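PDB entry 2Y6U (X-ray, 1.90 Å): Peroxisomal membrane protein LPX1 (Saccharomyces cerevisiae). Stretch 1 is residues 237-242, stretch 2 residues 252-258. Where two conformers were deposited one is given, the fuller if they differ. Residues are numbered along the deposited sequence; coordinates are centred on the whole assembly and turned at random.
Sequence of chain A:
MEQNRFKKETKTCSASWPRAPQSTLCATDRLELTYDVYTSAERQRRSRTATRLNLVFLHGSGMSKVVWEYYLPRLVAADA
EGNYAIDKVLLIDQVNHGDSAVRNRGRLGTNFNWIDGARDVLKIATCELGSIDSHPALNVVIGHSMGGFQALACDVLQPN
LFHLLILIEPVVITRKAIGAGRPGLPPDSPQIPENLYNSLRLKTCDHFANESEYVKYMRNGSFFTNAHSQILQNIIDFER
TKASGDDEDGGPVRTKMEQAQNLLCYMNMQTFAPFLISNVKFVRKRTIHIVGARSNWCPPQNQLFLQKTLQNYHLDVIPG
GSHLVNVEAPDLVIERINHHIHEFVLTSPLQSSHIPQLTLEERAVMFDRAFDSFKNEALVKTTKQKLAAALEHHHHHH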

ATOM      1  N   ASP A 237      -3.691  28.282 -19.718  1.00 39.70           N
ATOM      2  CA  ASP A 237      -3.860  29.154 -18.566  1.00 41.54           C
ATOM      3  C   ASP A 237      -3.309  28.521 -17.280  1.00 40.43           C
ATOM      4  O   ASP A 237      -2.805  29.246 -16.380  1.00 41.89           O
ATOM      5  CB  ASP A 237      -5.347  29.530 -18.395  1.00 42.33           C
ATOM      6  CG  ASP A 237      -5.843  30.507 -19.501  1.00 46.55           C
ATOM      7  OD1 ASP A 237      -5.011  31.265 -20.014  1.00 48.93           O
ATOM      8  OD2 ASP A 237      -7.043  30.483 -19.884  1.00 44.78           O
ATOM      9  N   PHE A 238      -3.422  27.208 -17.167  1.00 38.73           N
ATOM     10  CA  PHE A 238      -3.021  26.509 -15.905  1.00 38.48           C
ATOM     11  C   PHE A 238      -1.484  26.401 -15.810  1.00 38.07           C
ATOM     12  O   PHE A 238      -0.885  26.550 -14.743  1.00 38.46           O
ATOM     13  CB  PHE A 238      -3.637  25.156 -15.855  1.00 37.21           C
ATOM     14  CG  PHE A 238      -3.131  24.284 -14.728  1.00 36.47           C
ATOM     15  CD1 PHE A 238      -3.702  24.356 -13.478  1.00 40.42           C
ATOM     16  CD2 PHE A 238      -2.117  23.372 -14.948  1.00 35.00           C
ATOM     17  CE1 PHE A 238      -3.232  23.559 -12.454  1.00 39.22           C
ATOM     18  CE2 PHE A 238      -1.651  22.595 -13.967  1.00 38.09           C
ATOM     19  CZ  PHE A 238      -2.204  22.671 -12.707  1.00 37.84           C
ATOM     20  N   GLU A 239      -0.848  26.153 -16.951  1.00 38.71           N
ATOM     21  CA  GLU A 239       0.599  25.946 -17.009  1.00 39.41           C
ATOM     22  C   GLU A 239       1.383  27.237 -16.886  1.00 42.92           C
ATOM     23  O   GLU A 239       2.560  27.199 -16.565  1.00 44.33           O
ATOM     24  CB  GLU A 239       0.999  25.197 -18.316  1.00 38.19           C
ATOM     25  CG  GLU A 239       0.598  23.712 -18.434  1.00 38.44           C
ATOM     26  CD  GLU A 239       1.349  22.809 -17.394  1.00 36.64           C
ATOM     27  OE1 GLU A 239       2.446  23.259 -16.925  1.00 35.67           O
ATOM     28  OE2 GLU A 239       0.900  21.629 -17.139  1.00 34.66           O
ATOM     29  N   ARG A 240       0.776  28.390 -17.202  1.00 45.32           N
ATOM     30  CA  ARG A 240       1.552  29.611 -17.314  1.00 47.91           C
ATOM     31  C   ARG A 240       2.063  30.046 -15.937  1.00 50.03           C
ATOM     32  O   ARG A 240       1.262  30.186 -15.024  1.00 49.74           O
ATOM     33  CB  ARG A 240       0.676  30.718 -17.918  1.00 49.34           C
ATOM     34  CG  ARG A 240       1.319  32.051 -18.058  1.00 51.67           C
ATOM     35  CD  ARG A 240       0.262  33.093 -18.468  1.00 53.40           C
ATOM     36  NE  ARG A 240      -0.167  32.981 -19.859  1.00 53.20           N
ATOM     37  CZ  ARG A 240      -1.379  32.585 -20.293  1.00 54.49           C
ATOM     38  NH1 ARG A 240      -2.344  32.231 -19.453  1.00 52.29           N
ATOM     39  NH2 ARG A 240      -1.637  32.558 -21.601  1.00 54.57           N
ATOM     40  N   THR A 241       3.387  30.179 -15.788  1.00 52.33           N
ATOM     41  CA  THR A 241       4.004  30.843 -14.627  1.00 54.80           C
ATOM     42  C   THR A 241       5.019  31.922 -15.104  1.00 58.00           C
ATOM     43  O   THR A 241       5.692  31.776 -16.160  1.00 57.45           O
ATOM     44  CB  THR A 241       4.658  29.863 -13.593  1.00 54.50           C
ATOM     45  OG1 THR A 241       6.044  29.644 -13.913  1.00 55.44           O
ATOM     46  CG2 THR A 241       3.886  28.529 -13.467  1.00 49.22           C
ATOM     47  N   LYS A 242       5.108  33.014 -14.342  1.00 61.61           N
ATOM     48  CA  LYS A 242       5.843  34.224 -14.792  1.00 65.94           C
ATOM     49  C   LYS A 242       6.809  34.742 -13.744  1.00 68.45           C
ATOM     50  O   LYS A 242       6.973  34.109 -12.711  1.00 69.07           O
ATOM     51  CB  LYS A 242       4.834  35.340 -15.185  1.00 68.41           C
ATOM     52  CG  LYS A 242       3.990  35.017 -16.488  1.00 67.89           C
ATOM     53  CD  LYS A 242       3.176  36.239 -17.009  1.00 73.15           C
ATOM     54  CE  LYS A 242       3.433  36.617 -18.539  1.00 75.07           C
ATOM     55  NZ  LYS A 242       2.689  35.787 -19.636  1.00 65.77           N
ATOM     56  N   PRO A 252       9.644  36.629 -19.589  1.00 68.91           N
ATOM     57  CA  PRO A 252       9.617  35.159 -19.838  1.00 66.14           C
ATOM     58  C   PRO A 252       8.544  34.365 -19.131  1.00 62.66           C
ATOM     59  O   PRO A 252       8.078  34.745 -18.050  1.00 62.79           O
ATOM     60  CB  PRO A 252      10.977  34.669 -19.310  1.00 66.50           C
ATOM     61  CG  PRO A 252      11.847  35.816 -19.332  1.00 69.84           C
ATOM     62  CD  PRO A 252      11.005  37.080 -19.247  1.00 71.41           C
ATOM     63  N   VAL A 253       8.225  33.210 -19.713  1.00 60.32           N
ATOM     64  CA  VAL A 253       7.177  32.322 -19.229  1.00 57.36           C
ATOM     65  C   VAL A 253       7.753  30.903 -19.072  1.00 54.97           C
ATOM     66  O   VAL A 253       8.490  30.444 -19.943  1.00 54.35           O
ATOM     67  CB  VAL A 253       6.020  32.243 -20.227  1.00 57.04           C
ATOM     68  CG1 VAL A 253       5.002  31.162 -19.797  1.00 54.12           C
ATOM     69  CG2 VAL A 253       5.401  33.596 -20.430  1.00 60.95           C
ATOM     70  N   ARG A 254       7.450  30.262 -17.949  1.00 52.90           N
ATOM     71  CA  ARG A 254       7.928  28.904 -17.621  1.00 52.12           C
ATOM     72  C   ARG A 254       6.641  28.127 -17.379  1.00 49.33           C
ATOM     73  O   ARG A 254       5.664  28.731 -16.901  1.00 50.61           O
ATOM     74  CB  ARG A 254       8.792  28.965 -16.351  1.00 53.93           C
ATOM     75  CG  ARG A 254       9.334  27.634 -15.810  1.00 60.31           C
ATOM     76  CD  ARG A 254      10.423  27.817 -14.675  1.00 68.42           C
ATOM     77  NE  ARG A 254      10.783  26.521 -14.049  1.00 73.09           N
ATOM     78  CZ  ARG A 254      11.752  26.342 -13.136  1.00 77.94           C
ATOM     79  NH1 ARG A 254      12.489  27.372 -12.703  1.00 79.95           N
ATOM     80  NH2 ARG A 254      11.987  25.121 -12.644  1.00 78.53           N
ATOM     81  N   THR A 255       6.605  26.837 -17.721  1.00 43.87           N
ATOM     82  CA  THR A 255       5.430  26.025 -17.418  1.00 41.21           C
ATOM     83  C   THR A 255       5.578  25.336 -16.036  1.00 40.36           C
ATOM     84  O   THR A 255       6.680  25.114 -15.545  1.00 40.31           O
ATOM     85  CB  THR A 255       5.203  24.931 -18.531  1.00 39.85           C
ATOM     86  OG1 THR A 255       6.413  24.184 -18.714  1.00 37.51           O
ATOM     87  CG2 THR A 255       4.846  25.599 -19.902  1.00 39.06           C
ATOM     88  N   LYS A 256       4.448  24.977 -15.434  1.00 39.14           N
ATOM     89  CA  LYS A 256       4.470  24.216 -14.222  1.00 38.45           C
ATOM     90  C   LYS A 256       5.162  22.871 -14.503  1.00 38.11           C
ATOM     91  O   LYS A 256       5.981  22.395 -13.692  1.00 39.29           O
ATOM     92  CB  LYS A 256       3.024  24.012 -13.677  1.00 36.58           C
ATOM     93  CG  LYS A 256       2.380  25.344 -13.309  1.00 38.35           C
ATOM     94  CD  LYS A 256       1.078  25.144 -12.625  1.00 34.62           C
ATOM     95  CE  LYS A 256       0.515  26.510 -12.153  1.00 37.78           C
ATOM     96  NZ  LYS A 256      -0.984  26.215 -11.904  1.00 35.63           N
ATOM     97  N   MET A 257       4.758  22.225 -15.592  1.00 35.66           N
ATOM     98  CA  MET A 257       5.443  21.031 -16.066  1.00 35.38           C
ATOM     99  C   MET A 257       6.894  21.306 -16.498  1.00 36.64           C
ATOM    100  O   MET A 257       7.140  22.047 -17.491  1.00 42.46           O
ATOM    101  CB  MET A 257       4.705  20.412 -17.217  1.00 34.29           C
ATOM    102  CG  MET A 257       5.155  18.987 -17.563  1.00 35.50           C
ATOM    103  SD  MET A 257       4.574  17.846 -16.204  1.00 34.20           S
ATOM    104  CE  MET A 257       6.015  16.729 -16.046  1.00 32.31           C
ATOM    105  N   GLU A 258       7.838  20.768 -15.749  1.00 35.41           N
ATOM    106  CA  GLU A 258       9.276  20.898 -16.039  0.50 36.62           C
ATOM    107  C   GLU A 258       9.639  19.918 -17.170  1.00 36.13           C
ATOM    108  O   GLU A 258       9.265  18.742 -17.132  1.00 33.29           O
ATOM    109  CB  GLU A 258      10.118  20.590 -14.771  0.50 37.51           C
ATOM    110  CG  GLU A 258      10.027  21.598 -13.585  0.50 38.97           C
ATOM    111  CD  GLU A 258      10.232  20.931 -12.252  0.50 39.46           C
ATOM    112  OE1 GLU A 258       9.279  20.258 -11.713  0.50 34.87           O
ATOM    113  OE2 GLU A 258      11.364  20.973 -11.780  0.50 41.11           O
TER

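The two stretches bury 518 Å² between them, with a helix end in stretch 1 giving way to a short antiparallel pairing against stretch 2. Asp237 makes no contact across the interface; instead its OD1 accepts a salt-bridged hydrogen bond from Arg240 NH1 (2.9 Å), linking two side chains within the stretch.

Phe238 provides the platform for Lys256. With chi1 in the t rotamer, its ring lies beneath the extended lysine chain: Lys256 NZ sits 3.7 Å from the ring centroid, 19° off the normal, in a cation-pi contact, and Lys256 CD packs over the face at 4.2 Å from the centroid. A long aliphatic chain ending in a charge suits this site, since the ammonium also reaches back to the main chain: Lys256 NZ makes a weak hydrogen bond to Phe238 O (2.9 Å).

The buried Glu239 engages the backbone of stretch 2 with both main chain and side chain. Its carbonyl O accepts a hydrogen bond from Lys256 N (3.1 Å) and a CA-H...O contact from Thr255 CA (3.2 Å). Its m, m side chain curls so that OE1 takes a nearly linear bond from Met257 N (2.9 Å, 176°), so the carboxylate of the buried Glu239 accepts from the Met257 main-chain amide.

Arg240 contributes little here beyond an aliphatic contact, CG to Val253 CG1 at 4.2 Å.

Thr241 forms the firmest backbone pairing, with reciprocal 2.9 Å bonds from Thr241 N to Arg254 O and from Arg254 N to Thr241 O. Its hydroxyl OG1 donates to the same Arg254 O (3.1 Å), while CG2 packs against Lys256 CG (3.5 Å), so the branched side chain serves both polar and apolar neighbours. Beyond it, the exposed Lys242 brings NZ within 3.6 Å of Val253 CG2.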